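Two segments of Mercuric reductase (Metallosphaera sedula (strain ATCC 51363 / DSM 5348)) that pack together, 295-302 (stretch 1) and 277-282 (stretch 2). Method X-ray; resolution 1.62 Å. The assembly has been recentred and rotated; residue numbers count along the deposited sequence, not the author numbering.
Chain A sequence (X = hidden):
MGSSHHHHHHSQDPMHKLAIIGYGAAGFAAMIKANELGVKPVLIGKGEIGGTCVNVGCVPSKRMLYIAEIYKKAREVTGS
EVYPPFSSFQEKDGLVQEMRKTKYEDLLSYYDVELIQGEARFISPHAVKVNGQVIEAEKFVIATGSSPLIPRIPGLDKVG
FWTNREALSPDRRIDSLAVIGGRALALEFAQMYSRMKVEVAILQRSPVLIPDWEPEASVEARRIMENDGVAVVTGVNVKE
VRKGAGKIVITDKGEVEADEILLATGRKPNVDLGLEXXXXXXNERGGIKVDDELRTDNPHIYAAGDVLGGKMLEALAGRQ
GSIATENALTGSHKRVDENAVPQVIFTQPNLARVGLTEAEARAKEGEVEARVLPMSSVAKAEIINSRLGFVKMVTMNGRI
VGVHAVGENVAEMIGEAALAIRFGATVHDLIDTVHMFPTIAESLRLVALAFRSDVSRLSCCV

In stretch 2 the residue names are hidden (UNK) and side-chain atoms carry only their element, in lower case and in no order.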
# COMPACT_ATOMS: atom_id res chain seq x y z
N ARG A 295 -20.04 -20.67 -17.36
CA ARG A 295 -21.21 -21.51 -17.74
C ARG A 295 -20.90 -22.96 -17.63
O ARG A 295 -19.85 -23.48 -18.06
CB ARG A 295 -21.59 -21.14 -19.20
CG ARG A 295 -22.96 -21.63 -19.67
CD ARG A 295 -23.18 -21.21 -21.17
NE ARG A 295 -23.11 -19.73 -21.30
CZ ARG A 295 -22.07 -18.98 -21.80
NH1 ARG A 295 -20.95 -19.55 -22.24
NH2 ARG A 295 -22.14 -17.68 -21.84
N THR A 296 -21.81 -23.76 -17.03
CA THR A 296 -21.59 -25.18 -16.88
C THR A 296 -21.97 -25.91 -18.22
O THR A 296 -22.40 -25.28 -19.15
CB THR A 296 -22.51 -25.83 -15.76
OG1 THR A 296 -23.91 -25.79 -16.10
CG2 THR A 296 -22.29 -25.14 -14.39
N ASP A 297 -21.94 -27.22 -18.18
CA ASP A 297 -22.50 -28.07 -19.32
C ASP A 297 -23.99 -27.91 -19.56
O ASP A 297 -24.44 -28.11 -20.71
CB ASP A 297 -22.10 -29.53 -19.13
CG ASP A 297 -20.60 -29.71 -19.27
OD1 ASP A 297 -20.14 -29.74 -20.42
OD2 ASP A 297 -19.86 -29.81 -18.29
N ASN A 298 -24.76 -27.46 -18.56
CA ASN A 298 -26.11 -27.03 -18.74
C ASN A 298 -26.09 -25.61 -19.03
O ASN A 298 -25.68 -24.80 -18.19
CB ASN A 298 -26.92 -27.32 -17.49
CG ASN A 298 -28.32 -26.84 -17.55
OD1 ASN A 298 -28.73 -25.90 -18.25
ND2 ASN A 298 -29.15 -27.48 -16.71
N PRO A 299 -26.46 -25.18 -20.25
CA PRO A 299 -26.27 -23.75 -20.60
C PRO A 299 -27.12 -22.75 -19.87
O PRO A 299 -26.89 -21.54 -19.99
CB PRO A 299 -26.60 -23.72 -22.16
CG PRO A 299 -27.63 -24.82 -22.25
CD PRO A 299 -27.20 -25.91 -21.33
N HIS A 300 -28.05 -23.22 -19.04
CA HIS A 300 -28.81 -22.34 -18.20
C HIS A 300 -28.27 -22.24 -16.75
O HIS A 300 -28.93 -21.56 -15.96
CB HIS A 300 -30.24 -22.85 -18.09
CG HIS A 300 -30.90 -22.97 -19.41
ND1 HIS A 300 -31.25 -21.85 -20.15
CD2 HIS A 300 -31.13 -24.03 -20.21
CE1 HIS A 300 -31.77 -22.23 -21.31
NE2 HIS A 300 -31.69 -23.55 -21.37
N ILE A 301 -27.19 -22.89 -16.50
CA ILE A 301 -26.61 -22.99 -15.10
C ILE A 301 -25.16 -22.48 -15.22
O ILE A 301 -24.34 -23.00 -16.00
CB ILE A 301 -26.69 -24.37 -14.51
CG1 ILE A 301 -28.14 -24.78 -14.45
CG2 ILE A 301 -26.02 -24.41 -13.12
CD1 ILE A 301 -28.37 -26.15 -13.85
N TYR A 302 -24.88 -21.49 -14.35
CA TYR A 302 -23.53 -20.91 -14.22
C TYR A 302 -23.11 -21.19 -12.76
O TYR A 302 -23.91 -21.60 -11.89
CB TYR A 302 -23.67 -19.44 -14.45
CG TYR A 302 -23.95 -19.07 -15.89
CD1 TYR A 302 -25.23 -19.18 -16.37
CD2 TYR A 302 -23.00 -18.48 -16.67
CE1 TYR A 302 -25.51 -18.84 -17.68
CE2 TYR A 302 -23.25 -18.15 -18.00
CZ TYR A 302 -24.51 -18.28 -18.45
OH TYR A 302 -24.92 -17.96 -19.74
N UNK A 277 -28.52 -34.55 -11.73
CA UNK A 277 -29.85 -34.32 -12.14
C UNK A 277 -30.07 -33.15 -13.06
O UNK A 277 -31.14 -32.95 -13.68
c UNK A 277 -30.83 -35.43 -9.98
o UNK A 277 -30.88 -35.33 -8.74
n UNK A 277 -30.71 -36.61 -10.60
c UNK A 277 -30.80 -34.20 -10.90
N UNK A 278 -29.04 -32.26 -13.06
CA UNK A 278 -29.15 -31.01 -13.79
C UNK A 278 -28.18 -31.02 -15.01
O UNK A 278 -28.10 -29.99 -15.68
c UNK A 278 -28.81 -29.85 -12.87
N UNK A 279 -27.41 -32.07 -15.21
CA UNK A 279 -26.47 -32.16 -16.31
C UNK A 279 -25.17 -31.36 -16.06
O UNK A 279 -24.55 -30.90 -16.97
N UNK A 280 -24.85 -31.14 -14.79
CA UNK A 280 -23.63 -30.38 -14.42
C UNK A 280 -22.58 -31.39 -14.01
O UNK A 280 -22.88 -32.35 -13.31
c UNK A 280 -24.99 -28.39 -13.71
c UNK A 280 -22.70 -28.72 -12.75
c UNK A 280 -23.97 -29.41 -13.28
N UNK A 281 -21.35 -31.16 -14.45
CA UNK A 281 -20.24 -32.05 -14.20
C UNK A 281 -19.16 -31.43 -13.30
O UNK A 281 -19.20 -30.21 -13.04
c UNK A 281 -20.55 -33.16 -16.49
c UNK A 281 -20.09 -33.24 -17.93
c UNK A 281 -17.79 -33.11 -18.85
n UNK A 281 -18.13 -32.18 -19.76
c UNK A 281 -19.58 -32.41 -15.54
n UNK A 281 -16.52 -33.52 -18.77
n UNK A 281 -18.69 -33.61 -17.99
N UNK A 282 -18.25 -32.25 -12.84
CA UNK A 282 -17.17 -31.81 -11.99
C UNK A 282 -15.88 -31.74 -12.78
O UNK A 282 -15.75 -32.42 -13.79
c UNK A 282 -18.12 -32.89 -9.88
c UNK A 282 -16.96 -32.74 -10.84
c UNK A 282 -17.79 -33.79 -8.72
c UNK A 282 -18.62 -31.53 -9.34
O HOH W 1 -20.57 -28.72 -16.04

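Position 277 carries four side-chain atoms: two carbons in a row, the second bearing one oxygen and one nitrogen. That short, planar amide is asparagine. Asn-277 lies out of reach of stretch 1 and is exposed, a setting in which a polar amide is readily accommodated.

Position 278 has a single side-chain carbon, which points toward stretch 1; this carbon, the CB of position 278, lies 3.9 Å from CD1 of Ile-301. One carbon means alanine. The small methyl suits a buried place and offers an apolar surface to the isoleucine. The backbone adds a polar link: ND2 of Asn-298 donates a hydrogen bond to O of Ala-278 at 2.9 Å, with a nearly straight angle of 160°.

Position 279 has no side-chain atoms, so it is glycine. Its phi of 78° is positive, a region that by itself favours this residue. The backbone packs against stretch 1 nonetheless, with O of Gly-279 3.5 Å from CB of Asp-297.

At position 280 there are three carbons, one attached to CA and carrying the other two. A fork at the first carbon, without a heteroatom, is valine. Its CA-to-CB bond runs sideways, yet CG2 of Val-280 comes within 3.7 Å of OG1 of Thr-296 and 4.1 Å of CD1 of Ile-301. A compact branched side chain thus fills buried space beside both residues.

Position 281 shows three carbons, then a nitrogen, then a carbon bearing two more nitrogens: a guanidinium group, hence arginine. The side chain leaves sideways, but its end comes nearer to stretch 1. NH1 of Arg-281 forms a salt bridge with Asp-297, lying 3.2 Å from OD1; its hydrogen bonds to the two carboxylate oxygens are weak, with bent angles. The long, charged chain suits this exposed place, where it can reach the acid.

Position 282 has four carbons, forked at the second, which identifies leucine. Leu-282 points away and makes no contact with stretch 1; the position is exposed, and nothing in this contact calls for leucine in particular.

The contact therefore combines an apolar cluster, in which Ile-301 meets Ala-278 and Val-280, with polar links. Asn-298 supplies one of them: while ND2 holds the opposing backbone, its OD1 accepts a hydrogen bond from N of His-300 at 2.9 Å, within a type I turn from Asn-298 to Ile-301. The others run through Asp-297. Near its salt bridge, a water accepts hydrogen bonds from the backbone N atoms of Arg-281 and Asp-297 and donates one to OD2 of Asp-297, joining the two backbones where the charged side chains also meet.

Stretch 2 (277-282) NAGVRL
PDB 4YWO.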